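Local atomic coordinates of N-deoxyribosyltransferase (Bacillus psychrosaccharolyticus, PDB entry 6EVS), a protein that catalyses the transfer of a 2-deoxyribosyl group between nucleobases, and so serves as a biocatalyst for making modified nucleosides. Residues 5-9 against 79-85; 19-23 against 35-39; 25-31 against 124-129; 67-73 against 95-101. Residues are numbered along the deposited sequence.

Contact 1. Residues 5-9 against 79-85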
loop_
_atom_site.group_PDB
_atom_site.type_symbol
_atom_site.label_atom_id
_atom_site.label_comp_id
_atom_site.label_asym_id
_atom_site.label_seq_id
_atom_site.Cartn_x
_atom_site.Cartn_y
_atom_site.Cartn_z
ATOM N N TYR A 5 -2.753 -3.492 -18.629
ATOM C CA TYR A 5 -2.955 -4.910 -18.361
ATOM C C TYR A 5 -4.341 -5.314 -18.836
ATOM O O TYR A 5 -5.335 -4.775 -18.338
ATOM C CB TYR A 5 -2.816 -5.196 -16.868
ATOM C CG TYR A 5 -2.861 -6.673 -16.518
ATOM C CD1 TYR A 5 -1.680 -7.428 -16.434
ATOM C CD2 TYR A 5 -4.073 -7.323 -16.272
ATOM C CE1 TYR A 5 -1.719 -8.806 -16.120
ATOM C CE2 TYR A 5 -4.116 -8.674 -15.954
ATOM C CZ TYR A 5 -2.945 -9.414 -15.889
ATOM O OH TYR A 5 -3.020 -10.746 -15.542
ATOM N N LEU A 6 -4.418 -6.301 -19.737
ATOM C CA LEU A 6 -5.719 -6.700 -20.304
ATOM C C LEU A 6 -6.263 -7.850 -19.466
ATOM O O LEU A 6 -5.814 -8.995 -19.597
ATOM C CB LEU A 6 -5.559 -7.075 -21.769
ATOM C CG LEU A 6 -6.794 -7.567 -22.513
ATOM C CD1 LEU A 6 -7.917 -6.536 -22.376
ATOM C CD2 LEU A 6 -6.417 -7.800 -23.961
ATOM N N ALA A 7 -7.204 -7.550 -18.567
ATOM C CA ALA A 7 -7.814 -8.562 -17.703
ATOM C C ALA A 7 -9.069 -9.134 -18.373
ATOM O O ALA A 7 -10.099 -8.459 -18.468
ATOM C CB ALA A 7 -8.173 -7.986 -16.334
ATOM N N SER A 8 -9.013 -10.411 -18.758
ATOM C CA SER A 8 -10.159 -11.054 -19.398
ATOM C C SER A 8 -9.953 -12.562 -19.413
ATOM O O SER A 8 -8.808 -13.018 -19.499
ATOM C CB SER A 8 -10.350 -10.559 -20.835
ATOM O OG SER A 8 -11.320 -11.386 -21.528
ATOM N N PRO A 9 -11.014 -13.366 -19.358
ATOM C CA PRO A 9 -10.859 -14.787 -19.675
ATOM C C PRO A 9 -10.488 -14.949 -21.141
ATOM O O PRO A 9 -10.660 -14.038 -21.952
ATOM C CB PRO A 9 -12.244 -15.380 -19.377
ATOM C CG PRO A 9 -13.200 -14.228 -19.556
ATOM C CD PRO A 9 -12.411 -13.014 -19.046
ATOM N N ASP A 79 -15.596 -15.342 -15.134
ATOM C CA ASP A 79 -14.946 -14.076 -14.861
ATOM C C ASP A 79 -14.246 -14.054 -13.508
ATOM O O ASP A 79 -13.926 -12.973 -13.002
ATOM C CB ASP A 79 -15.973 -12.946 -14.956
ATOM C CG ASP A 79 -16.299 -12.588 -16.387
ATOM O OD1 ASP A 79 -15.469 -12.873 -17.274
ATOM O OD2 ASP A 79 -17.377 -12.020 -16.627
ATOM N N THR A 80 -14.003 -15.226 -12.919
ATOM C CA THR A 80 -13.479 -15.293 -11.555
ATOM C C THR A 80 -12.086 -14.669 -11.459
ATOM O O THR A 80 -11.843 -13.764 -10.643
ATOM C CB THR A 80 -13.475 -16.762 -11.105
ATOM O OG1 THR A 80 -14.723 -17.357 -11.483
ATOM C CG2 THR A 80 -13.345 -16.872 -9.614
ATOM N N GLY A 81 -11.153 -15.131 -12.292
ATOM C CA GLY A 81 -9.810 -14.570 -12.246
ATOM C C GLY A 81 -9.789 -13.118 -12.678
ATOM O O GLY A 81 -9.065 -12.303 -12.103
ATOM N N THR A 82 -10.590 -12.769 -13.696
ATOM C CA THR A 82 -10.663 -11.367 -14.112
ATOM C C THR A 82 -11.166 -10.495 -12.971
ATOM O O THR A 82 -10.566 -9.456 -12.655
ATOM C CB THR A 82 -11.569 -11.217 -15.340
ATOM O OG1 THR A 82 -10.963 -11.883 -16.454
ATOM C CG2 THR A 82 -11.768 -9.728 -15.685
ATOM N N ALA A 83 -12.245 -10.923 -12.311
ATOM C CA ALA A 83 -12.774 -10.154 -11.184
ATOM C C ALA A 83 -11.726 -9.990 -10.082
ATOM O O ALA A 83 -11.578 -8.901 -9.508
ATOM C CB ALA A 83 -14.031 -10.841 -10.638
ATOM N N TRP A 84 -10.975 -11.062 -9.797
ATOM C CA TRP A 84 -9.862 -10.997 -8.840
ATOM C C TRP A 84 -8.835 -9.955 -9.268
ATOM O O TRP A 84 -8.363 -9.140 -8.451
ATOM C CB TRP A 84 -9.235 -12.405 -8.722
ATOM C CG TRP A 84 -8.186 -12.579 -7.634
ATOM C CD1 TRP A 84 -8.363 -13.158 -6.405
ATOM C CD2 TRP A 84 -6.812 -12.168 -7.690
ATOM N NE1 TRP A 84 -7.186 -13.109 -5.682
ATOM C CE2 TRP A 84 -6.216 -12.524 -6.451
ATOM C CE3 TRP A 84 -6.022 -11.551 -8.666
ATOM C CZ2 TRP A 84 -4.859 -12.282 -6.165
ATOM C CZ3 TRP A 84 -4.659 -11.287 -8.363
ATOM C CH2 TRP A 84 -4.108 -11.654 -7.123
ATOM N N GLU A 85 -8.485 -9.943 -10.553
ATOM C CA GLU A 85 -7.489 -8.986 -11.029
ATOM C C GLU A 85 -7.994 -7.552 -10.965
ATOM O O GLU A 85 -7.189 -6.635 -10.785
ATOM C CB GLU A 85 -7.065 -9.335 -12.456
ATOM C CG GLU A 85 -6.370 -10.696 -12.509
ATOM C CD GLU A 85 -6.106 -11.177 -13.919
ATOM O OE1 GLU A 85 -6.836 -10.790 -14.864
ATOM O OE2 GLU A 85 -5.161 -11.969 -14.074
HETATM O O HOH W 1 -7.068 -12.022 -17.170
#
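Strand 5-7 and helix 80-85 run at 137° to each other, their axes 9.1 Å apart at closest approach. The backbones come nearest just past the strand end, where the CA atoms of S8 and T82 are 5.3 Å apart and those of P9 and D79 6.4 Å. D79 sits at the N-cap position, though its side chain makes no capping bond; the first turn is closed by A83 N to D79 O at 2.7 Å. Successive strand residues alternate, so Y5 and A7 direct their CA-to-CB bonds at the helix while L6 turns to the far side, onto A22 and E23 of helix 13-28. The one direct hydrogen bond between the segments runs from Y5 OH to E85 OE2 (2.9 Å). E85 OE1 lies 3.4 Å from A7 CB and is hydrogen-bonded to water 1 (2.6 Å), which also accepts from S8 N (3.0 Å). Nearer the helix start, T82 CG2 packs 4.0 Å from A7 CB, and T82 OG1 comes within 3.2 Å of both S8 CA and P9 CD. All these residues are buried. A tyrosine from the first strand holding a glutamate in the second turn of the helix that follows the third strand is the arrangement around the nucleophilic glutamate of nucleoside 2-deoxyribosyltransferases, so E85 probably has that role here.

Contact 2. Residues 19-23 against 35-39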
loop_
_atom_site.group_PDB
_atom_site.type_symbol
_atom_site.label_atom_id
_atom_site.label_comp_id
_atom_site.label_asym_id
_atom_site.label_seq_id
_atom_site.Cartn_x
_atom_site.Cartn_y
_atom_site.Cartn_z
ATOM N N VAL A 19 -10.974 -10.658 -26.534
ATOM C CA VAL A 19 -9.587 -10.346 -26.172
ATOM C C VAL A 19 -8.808 -9.877 -27.396
ATOM O O VAL A 19 -8.050 -8.903 -27.338
ATOM C CB VAL A 19 -8.922 -11.573 -25.518
ATOM C CG1 VAL A 19 -7.396 -11.398 -25.458
ATOM C CG2 VAL A 19 -9.481 -11.790 -24.129
ATOM N N SER A 20 -8.991 -10.568 -28.522
ATOM C CA SER A 20 -8.303 -10.224 -29.765
ATOM C C SER A 20 -8.652 -8.814 -30.229
ATOM O O SER A 20 -7.777 -8.057 -30.675
ATOM C CB SER A 20 -8.678 -11.255 -30.842
ATOM O OG SER A 20 -8.135 -10.912 -32.101
ATOM N N LYS A 21 -9.931 -8.449 -30.160
ATOM C CA LYS A 21 -10.333 -7.107 -30.557
ATOM C C LYS A 21 -9.749 -6.072 -29.607
ATOM O O LYS A 21 -9.302 -5.006 -30.045
ATOM C CB LYS A 21 -11.860 -7.001 -30.600
ATOM C CG LYS A 21 -12.395 -5.611 -30.970
ATOM C CD LYS A 21 -11.856 -5.148 -32.320
ATOM C CE LYS A 21 -12.675 -4.008 -32.902
ATOM N NZ LYS A 21 -12.274 -3.731 -34.315
ATOM N N ALA A 22 -9.739 -6.378 -28.305
ATOM C CA ALA A 22 -9.154 -5.462 -27.328
ATOM C C ALA A 22 -7.671 -5.247 -27.599
ATOM O O ALA A 22 -7.181 -4.109 -27.559
ATOM C CB ALA A 22 -9.360 -5.986 -25.905
ATOM N N GLU A 23 -6.934 -6.336 -27.844
ATOM C CA GLU A 23 -5.516 -6.219 -28.176
ATOM C C GLU A 23 -5.321 -5.313 -29.386
ATOM O O GLU A 23 -4.520 -4.367 -29.349
ATOM C CB GLU A 23 -4.916 -7.598 -28.448
ATOM C CG GLU A 23 -4.819 -8.529 -27.238
ATOM C CD GLU A 23 -4.626 -9.986 -27.664
ATOM O OE1 GLU A 23 -4.749 -10.261 -28.883
ATOM O OE2 GLU A 23 -4.344 -10.844 -26.792
ATOM N N SER A 35 -1.016 -8.989 -22.532
ATOM C CA SER A 35 -2.193 -9.830 -22.733
ATOM C C SER A 35 -1.903 -11.217 -22.190
ATOM O O SER A 35 -1.056 -11.924 -22.750
ATOM C CB SER A 35 -2.581 -9.908 -24.210
ATOM O OG SER A 35 -3.802 -10.644 -24.361
ATOM N N PRO A 36 -2.539 -11.625 -21.092
ATOM C CA PRO A 36 -2.143 -12.872 -20.426
ATOM C C PRO A 36 -2.131 -14.088 -21.329
ATOM O O PRO A 36 -1.334 -14.995 -21.082
ATOM C CB PRO A 36 -3.185 -13.012 -19.313
ATOM C CG PRO A 36 -3.491 -11.542 -18.940
ATOM C CD PRO A 36 -3.494 -10.840 -20.285
ATOM N N ARG A 37 -2.966 -14.128 -22.368
ATOM C CA ARG A 37 -3.013 -15.296 -23.245
ATOM C C ARG A 37 -1.734 -15.456 -24.068
ATOM O O ARG A 37 -1.426 -16.576 -24.508
ATOM C CB ARG A 37 -4.227 -15.204 -24.171
ATOM C CG ARG A 37 -4.030 -14.293 -25.365
ATOM C CD ARG A 37 -5.216 -14.322 -26.292
ATOM N NE ARG A 37 -5.014 -13.446 -27.440
ATOM C CZ ARG A 37 -5.394 -13.735 -28.674
ATOM N NH1 ARG A 37 -5.984 -14.893 -28.917
ATOM N NH2 ARG A 37 -5.177 -12.874 -29.658
ATOM N N GLU A 38 -0.996 -14.362 -24.296
ATOM C CA GLU A 38 0.285 -14.418 -24.987
ATOM C C GLU A 38 1.422 -14.790 -24.054
ATOM O O GLU A 38 2.573 -14.833 -24.494
ATOM C CB GLU A 38 0.612 -13.068 -25.644
ATOM C CG GLU A 38 -0.529 -12.393 -26.400
ATOM C CD GLU A 38 -0.117 -11.050 -26.992
ATOM O OE1 GLU A 38 -0.597 -10.704 -28.091
ATOM O OE2 GLU A 38 0.688 -10.337 -26.354
ATOM N N ASN A 39 1.126 -15.048 -22.782
ATOM C CA ASN A 39 2.136 -15.243 -21.750
ATOM C C ASN A 39 1.819 -16.476 -20.932
ATOM O O ASN A 39 1.870 -16.484 -19.701
ATOM C CB ASN A 39 2.223 -13.976 -20.914
ATOM C CG ASN A 39 2.644 -12.805 -21.752
ATOM O OD1 ASN A 39 1.805 -11.998 -22.182
ATOM N ND2 ASN A 39 3.945 -12.714 -22.034
HETATM O O HOH W 2 -2.271 -11.669 -29.870
#
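Charge dominates this contact. E23 and R37 form a two-pronged salt bridge in which R37 NH2 donates to E23 OE1 (2.8 Å, N-H...O angle 152°) and R37 NE donates to E23 OE2 (2.8 Å, 159°). OE1 lies close to the guanidinium plane, as expected when a carboxylate meets the side of an arginine carrying NE and one terminal nitrogen. The same carboxylate takes a very short hydrogen bond from S35 OG to E23 OE2 (2.5 Å), so OE2 has two donors. Segment 19-23 belongs to helix 13-28, and segment 35-39 follows strand 32-34; the pairing therefore ties the connecting helix of the beta-alpha-beta unit 3-7, 13-28, 32-34 to the loop leaving its second strand. That loop opens with a 3-10 turn, seen in E38 N to S35 O (2.9 Å) and N39 N to P36 O (3.0 Å), which places S35 and R37 so that both reach E23. Like charges also approach: E23 OE2 and E38 OE1 are 4.0 Å apart. Water 2 donates to E23 OE1 (3.0 Å) and E38 OE1 (2.6 Å), while E38 OE2 is salt-bridged to R27 further along the helix. Van der Waals packing adds a little: V19 CG1 lies 3.7 Å from R37 NE and 3.8 Å from S35 OG, and S20 CB is 4.0 Å from R37 NH2.

Contact 3. Residues 25-31 against 124-129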
loop_
_atom_site.group_PDB
_atom_site.type_symbol
_atom_site.label_atom_id
_atom_site.label_comp_id
_atom_site.label_asym_id
_atom_site.label_seq_id
_atom_site.Cartn_x
_atom_site.Cartn_y
_atom_site.Cartn_z
ATOM N N VAL A 25 -7.395 -3.042 -30.756
ATOM C CA VAL A 25 -7.822 -1.655 -30.581
ATOM C C VAL A 25 -6.813 -0.893 -29.730
ATOM O O VAL A 25 -6.372 0.208 -30.093
ATOM C CB VAL A 25 -9.232 -1.598 -29.969
ATOM C CG1 VAL A 25 -9.529 -0.191 -29.436
ATOM C CG2 VAL A 25 -10.278 -2.006 -31.011
ATOM N N LEU A 26 -6.432 -1.468 -28.587
ATOM C CA LEU A 26 -5.565 -0.737 -27.667
ATOM C C LEU A 26 -4.162 -0.584 -28.234
ATOM O O LEU A 26 -3.513 0.442 -27.999
ATOM C CB LEU A 26 -5.519 -1.431 -26.302
ATOM C CG LEU A 26 -6.862 -1.521 -25.570
ATOM C CD1 LEU A 26 -6.767 -2.367 -24.316
ATOM C CD2 LEU A 26 -7.387 -0.130 -25.229
ATOM N N ARG A 27 -3.689 -1.574 -28.999
ATOM C CA ARG A 27 -2.345 -1.491 -29.569
ATOM C C ARG A 27 -2.304 -0.549 -30.766
ATOM O O ARG A 27 -1.302 0.142 -30.980
ATOM C CB ARG A 27 -1.851 -2.888 -29.957
ATOM C CG ARG A 27 -1.415 -3.721 -28.756
ATOM C CD ARG A 27 -0.777 -5.074 -29.149
ATOM N NE ARG A 27 -0.344 -5.779 -27.944
ATOM C CZ ARG A 27 -0.377 -7.097 -27.773
ATOM N NH1 ARG A 27 -0.818 -7.883 -28.743
ATOM N NH2 ARG A 27 0.051 -7.625 -26.633
ATOM N N ASP A 28 -3.378 -0.506 -31.556
ATOM C CA ASP A 28 -3.435 0.450 -32.655
ATOM C C ASP A 28 -3.489 1.881 -32.148
ATOM O O ASP A 28 -3.157 2.809 -32.894
ATOM C CB ASP A 28 -4.651 0.187 -33.549
ATOM C CG ASP A 28 -4.526 -1.107 -34.338
ATOM O OD1 ASP A 28 -3.390 -1.605 -34.503
ATOM O OD2 ASP A 28 -5.570 -1.614 -34.801
ATOM N N LEU A 29 -3.935 2.084 -30.913
ATOM C CA LEU A 29 -3.893 3.400 -30.296
ATOM C C LEU A 29 -2.502 3.756 -29.777
ATOM O O LEU A 29 -2.313 4.868 -29.273
ATOM C CB LEU A 29 -4.921 3.471 -29.162
ATOM C CG LEU A 29 -6.394 3.502 -29.599
ATOM C CD1 LEU A 29 -7.319 3.198 -28.425
ATOM C CD2 LEU A 29 -6.764 4.837 -30.254
ATOM N N GLY A 30 -1.527 2.855 -29.906
ATOM C CA GLY A 30 -0.166 3.109 -29.476
ATOM C C GLY A 30 0.173 2.621 -28.084
ATOM O O GLY A 30 1.307 2.833 -27.632
ATOM N N HIS A 31 -0.758 1.958 -27.399
ATOM C CA HIS A 31 -0.518 1.535 -26.029
ATOM C C HIS A 31 0.291 0.243 -25.997
ATOM O O HIS A 31 0.301 -0.539 -26.951
ATOM C CB HIS A 31 -1.844 1.351 -25.293
ATOM C CG HIS A 31 -2.674 2.597 -25.240
ATOM N ND1 HIS A 31 -2.295 3.717 -24.524
ATOM C CD2 HIS A 31 -3.853 2.908 -25.833
ATOM C CE1 HIS A 31 -3.210 4.659 -24.672
ATOM N NE2 HIS A 31 -4.165 4.194 -25.460
ATOM N N VAL A 124 -14.021 3.617 -26.836
ATOM C CA VAL A 124 -12.648 3.412 -26.383
ATOM C C VAL A 124 -11.675 4.120 -27.314
ATOM O O VAL A 124 -10.658 4.667 -26.877
ATOM C CB VAL A 124 -12.316 1.907 -26.284
ATOM C CG1 VAL A 124 -10.870 1.718 -25.841
ATOM C CG2 VAL A 124 -13.267 1.175 -25.349
ATOM N N GLU A 125 -11.963 4.108 -28.616
ATOM C CA GLU A 125 -11.041 4.701 -29.576
ATOM C C GLU A 125 -10.958 6.213 -29.426
ATOM O O GLU A 125 -9.921 6.804 -29.750
ATOM C CB GLU A 125 -11.443 4.315 -30.998
ATOM C CG GLU A 125 -10.909 2.941 -31.373
ATOM C CD GLU A 125 -11.786 2.201 -32.358
ATOM O OE1 GLU A 125 -11.663 0.960 -32.422
ATOM O OE2 GLU A 125 -12.586 2.848 -33.068
ATOM N N ASN A 126 -12.017 6.847 -28.921
ATOM C CA ASN A 126 -12.040 8.289 -28.720
ATOM C C ASN A 126 -11.700 8.716 -27.294
ATOM O O ASN A 126 -11.570 9.917 -27.045
ATOM C CB ASN A 126 -13.413 8.848 -29.102
ATOM C CG ASN A 126 -13.700 8.711 -30.585
ATOM O OD1 ASN A 126 -12.794 8.797 -31.417
ATOM N ND2 ASN A 126 -14.968 8.499 -30.925
ATOM N N TYR A 127 -11.554 7.772 -26.363
ATOM C CA TYR A 127 -11.251 8.104 -24.974
ATOM C C TYR A 127 -9.891 8.792 -24.854
ATOM O O TYR A 127 -8.920 8.401 -25.508
ATOM C CB TYR A 127 -11.268 6.828 -24.131
ATOM C CG TYR A 127 -11.125 7.050 -22.647
ATOM C CD1 TYR A 127 -12.200 7.495 -21.879
ATOM C CD2 TYR A 127 -9.908 6.807 -22.005
ATOM C CE1 TYR A 127 -12.067 7.686 -20.507
ATOM C CE2 TYR A 127 -9.771 6.989 -20.641
ATOM C CZ TYR A 127 -10.848 7.432 -19.897
ATOM O OH TYR A 127 -10.698 7.615 -18.538
ATOM N N ASP A 128 -9.817 9.814 -23.999
ATOM C CA ASP A 128 -8.567 10.538 -23.769
ATOM C C ASP A 128 -7.797 9.830 -22.659
ATOM O O ASP A 128 -8.026 10.077 -21.474
ATOM C CB ASP A 128 -8.840 11.996 -23.415
ATOM C CG ASP A 128 -7.587 12.861 -23.495
ATOM O OD1 ASP A 128 -6.466 12.319 -23.371
ATOM O OD2 ASP A 128 -7.725 14.085 -23.682
ATOM N N PHE A 129 -6.871 8.951 -23.053
ATOM C CA PHE A 129 -6.055 8.212 -22.094
ATOM C C PHE A 129 -5.091 9.125 -21.341
ATOM O O PHE A 129 -4.693 8.810 -20.213
ATOM C CB PHE A 129 -5.256 7.123 -22.817
ATOM C CG PHE A 129 -6.055 5.915 -23.182
ATOM C CD1 PHE A 129 -6.864 5.920 -24.309
ATOM C CD2 PHE A 129 -5.987 4.764 -22.414
ATOM C CE1 PHE A 129 -7.591 4.788 -24.664
ATOM C CE2 PHE A 129 -6.701 3.634 -22.763
ATOM C CZ PHE A 129 -7.511 3.646 -23.887
#
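This is mainly apolar packing, without a hydrogen bond between the segments, on one face of the flavodoxin-like parallel sheet, near the start of its inner strands. It joins the C-terminal end of helix 13-28 to the end of helix 121-126 and the loop after it. The first helix finishes in a Schellman motif: G30 has phi 95°, with H31 N to L26 O at 3.2 Å and G30 N to R27 O at 2.9 Å, and the chain then turns so that H31 faces F129. Between the helices, V124 CG1 is 4.3 Å from V25 CG1 and 4.0 Å from L26 CD2. L26 CD2 and L29 CD1 both reach the F129 ring, at CZ (4.0 Å) and CE1 (4.1 Å). F129 also packs on I4, I68 and M97, placing it against the sheet. The H31 and F129 rings meet obliquely, planes at 45° and centroids 4.1 Å apart; H31 ND1 is hydrogen-bonded to A2 N, while H31 NE2 lies over a face of F129, 3.4 Å from CD1.

Contact 4. Residues 67-73 against 95-101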
loop_
_atom_site.group_PDB
_atom_site.type_symbol
_atom_site.label_atom_id
_atom_site.label_comp_id
_atom_site.label_asym_id
_atom_site.label_seq_id
_atom_site.Cartn_x
_atom_site.Cartn_y
_atom_site.Cartn_z
ATOM N N ASP A 67 0.049 0.953 -16.141
ATOM C CA ASP A 67 -0.595 2.205 -15.731
ATOM C C ASP A 67 -2.081 2.018 -15.464
ATOM O O ASP A 67 -2.647 2.661 -14.567
ATOM C CB ASP A 67 -0.423 3.268 -16.817
ATOM C CG ASP A 67 1.042 3.601 -17.072
ATOM O OD1 ASP A 67 1.455 3.614 -18.269
ATOM O OD2 ASP A 67 1.775 3.781 -16.056
ATOM N N ILE A 68 -2.720 1.149 -16.252
ATOM C CA ILE A 68 -4.170 1.003 -16.309
ATOM C C ILE A 68 -4.468 -0.484 -16.473
ATOM O O ILE A 68 -3.783 -1.176 -17.237
ATOM C CB ILE A 68 -4.779 1.758 -17.509
ATOM C CG1 ILE A 68 -4.558 3.268 -17.404
ATOM C CG2 ILE A 68 -6.269 1.380 -17.721
ATOM C CD1 ILE A 68 -4.694 3.956 -18.749
ATOM N N THR A 69 -5.491 -0.966 -15.787
ATOM C CA THR A 69 -6.019 -2.299 -16.020
ATOM C C THR A 69 -7.318 -2.196 -16.810
ATOM O O THR A 69 -8.288 -1.575 -16.353
ATOM C CB THR A 69 -6.267 -3.064 -14.732
ATOM O OG1 THR A 69 -5.010 -3.327 -14.094
ATOM C CG2 THR A 69 -7.077 -4.419 -15.019
ATOM N N PHE A 70 -7.347 -2.821 -17.990
ATOM C CA PHE A 70 -8.510 -2.802 -18.880
ATOM C C PHE A 70 -9.152 -4.180 -18.828
ATOM O O PHE A 70 -8.532 -5.166 -19.230
ATOM C CB PHE A 70 -8.082 -2.442 -20.304
ATOM C CG PHE A 70 -9.235 -2.186 -21.249
ATOM C CD1 PHE A 70 -9.566 -0.892 -21.632
ATOM C CD2 PHE A 70 -9.975 -3.246 -21.769
ATOM C CE1 PHE A 70 -10.631 -0.658 -22.493
ATOM C CE2 PHE A 70 -11.038 -3.010 -22.632
ATOM C CZ PHE A 70 -11.358 -1.715 -22.996
ATOM N N GLY A 71 -10.382 -4.252 -18.326
ATOM C CA GLY A 71 -11.052 -5.520 -18.092
ATOM C C GLY A 71 -12.159 -5.743 -19.104
ATOM O O GLY A 71 -12.731 -4.786 -19.637
ATOM N N ILE A 72 -12.456 -7.015 -19.379
ATOM C CA ILE A 72 -13.600 -7.389 -20.207
ATOM C C ILE A 72 -14.503 -8.291 -19.371
ATOM O O ILE A 72 -14.074 -9.360 -18.919
ATOM C CB ILE A 72 -13.170 -8.090 -21.506
ATOM C CG1 ILE A 72 -12.236 -7.182 -22.312
ATOM C CG2 ILE A 72 -14.415 -8.532 -22.327
ATOM C CD1 ILE A 72 -11.593 -7.869 -23.506
ATOM N N ILE A 73 -15.722 -7.834 -19.110
ATOM C CA ILE A 73 -16.674 -8.587 -18.310
ATOM C C ILE A 73 -17.922 -8.745 -19.156
ATOM O O ILE A 73 -18.501 -7.745 -19.599
ATOM C CB ILE A 73 -16.988 -7.892 -16.975
ATOM C CG1 ILE A 73 -15.792 -7.974 -16.020
ATOM C CG2 ILE A 73 -18.234 -8.503 -16.335
ATOM C CD1 ILE A 73 -15.587 -9.317 -15.386
ATOM N N PRO A 95 -6.007 2.773 -12.283
ATOM C CA PRO A 95 -7.344 3.080 -12.813
ATOM C C PRO A 95 -7.881 1.878 -13.584
ATOM O O PRO A 95 -7.162 1.251 -14.367
ATOM C CB PRO A 95 -7.099 4.288 -13.718
ATOM C CG PRO A 95 -5.961 5.031 -13.008
ATOM C CD PRO A 95 -5.042 3.853 -12.575
ATOM N N VAL A 96 -9.129 1.520 -13.319
ATOM C CA VAL A 96 -9.753 0.376 -13.974
ATOM C C VAL A 96 -10.680 0.871 -15.071
ATOM O O VAL A 96 -11.586 1.668 -14.812
ATOM C CB VAL A 96 -10.518 -0.506 -12.972
ATOM C CG1 VAL A 96 -11.400 -1.492 -13.726
ATOM C CG2 VAL A 96 -9.557 -1.232 -12.067
ATOM N N MET A 97 -10.459 0.388 -16.292
ATOM C CA MET A 97 -11.399 0.542 -17.386
ATOM C C MET A 97 -12.075 -0.795 -17.666
ATOM O O MET A 97 -11.442 -1.851 -17.594
ATOM C CB MET A 97 -10.724 1.060 -18.659
ATOM C CG MET A 97 -10.258 2.542 -18.564
ATOM S SD MET A 97 -8.981 2.808 -19.788
ATOM C CE MET A 97 -9.746 3.568 -21.178
ATOM N N LEU A 98 -13.361 -0.749 -17.989
ATOM C CA LEU A 98 -14.132 -1.971 -18.156
ATOM C C LEU A 98 -14.929 -1.892 -19.446
ATOM O O LEU A 98 -15.522 -0.854 -19.763
ATOM C CB LEU A 98 -15.057 -2.207 -16.951
ATOM C CG LEU A 98 -15.667 -3.603 -16.790
ATOM C CD1 LEU A 98 -14.611 -4.598 -16.341
ATOM C CD2 LEU A 98 -16.837 -3.581 -15.812
ATOM N N PHE A 99 -14.922 -2.993 -20.191
ATOM C CA PHE A 99 -15.689 -3.138 -21.413
ATOM C C PHE A 99 -16.647 -4.308 -21.231
ATOM O O PHE A 99 -16.228 -5.403 -20.845
ATOM C CB PHE A 99 -14.773 -3.367 -22.627
ATOM C CG PHE A 99 -15.524 -3.498 -23.933
ATOM C CD1 PHE A 99 -15.928 -4.734 -24.388
ATOM C CD2 PHE A 99 -15.829 -2.378 -24.693
ATOM C CE1 PHE A 99 -16.638 -4.856 -25.578
ATOM C CE2 PHE A 99 -16.536 -2.496 -25.888
ATOM C CZ PHE A 99 -16.932 -3.731 -26.329
ATOM N N SER A 100 -17.929 -4.086 -21.488
ATOM C CA SER A 100 -18.884 -5.192 -21.360
ATOM C C SER A 100 -19.506 -5.486 -22.717
ATOM O O SER A 100 -20.242 -4.636 -23.254
ATOM C CB SER A 100 -19.967 -4.880 -20.317
ATOM O OG SER A 100 -20.959 -5.899 -20.251
ATOM N N PRO A 101 -19.236 -6.649 -23.315
ATOM C CA PRO A 101 -19.831 -6.959 -24.631
ATOM C C PRO A 101 -21.346 -7.112 -24.595
ATOM O O PRO A 101 -21.984 -7.046 -25.654
ATOM C CB PRO A 101 -19.150 -8.284 -25.029
ATOM C CG PRO A 101 -17.925 -8.387 -24.152
ATOM C CD PRO A 101 -18.287 -7.687 -22.871
#
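F70, M97 and F99 form the apolar middle of one face of this strand pair. F70 CD1 lies 3.7 Å from M97 CB, and F70 CE2 3.8 Å from F99 CB. The sulfur of M97 sits beside the F70 ring, SD 5.5 Å from the centroid and 76° off the ring normal, an edge-on Met-aromatic contact; M97 SD also touches I68 CG2 at 3.7 Å. T69, V96 and L98 point to the other face. There G71 has no side chain, and L98 CD1 occupies the space, since an ideal CB on G71 would be only 3.2 Å from it; L98 CD1 goes on to meet I73 CG1 at 3.6 Å. The backbones are parallel, axes 4.6 Å apart and inclined by 20°, and hydrogen bonds alternate in direction: T69 N to P95 O (3.1 Å), M97 N to T69 O (2.9 Å), G71 N to M97 O (2.7 Å), F99 N to G71 O (2.9 Å) and I73 N to F99 O (3.0 Å). At the polar edge S100 OG donates to I73 O (3.1 Å). The pair supplies the two adjacent parallel strands of the beta-alpha-beta unit 68-72, 80-91, 96-99: L86 of the connecting helix packs on T69, V96 and L98, F99 stacks on W121, and strands 3-7 and 116-118 flank the two.

Contacts 1 and 4 lie closest, centres 9 Å apart, and share the sheet: A7 N to F70 O and Y5 O to F70 N, both 2.8 Å, are probable hydrogen bonds between strands 3-7 and 68-72. Contact 2 touches contact 1 where L6 O meets P36 CD at 3.0 Å and Y5 OH meets P36 CG at 3.5 Å, so it borders the tyrosine that holds E85, the probable nucleophile. Contacts 2 and 3 both use helix 13-28 and are bridged by R27 NH2 to E38 OE2 (2.8 Å). Contact 3 rests on contact 4 through F129 CE2 and M97 CE (3.4 Å); its centre is about 20 Å from that of contact 1, although their nearest atoms are about 5 Å apart.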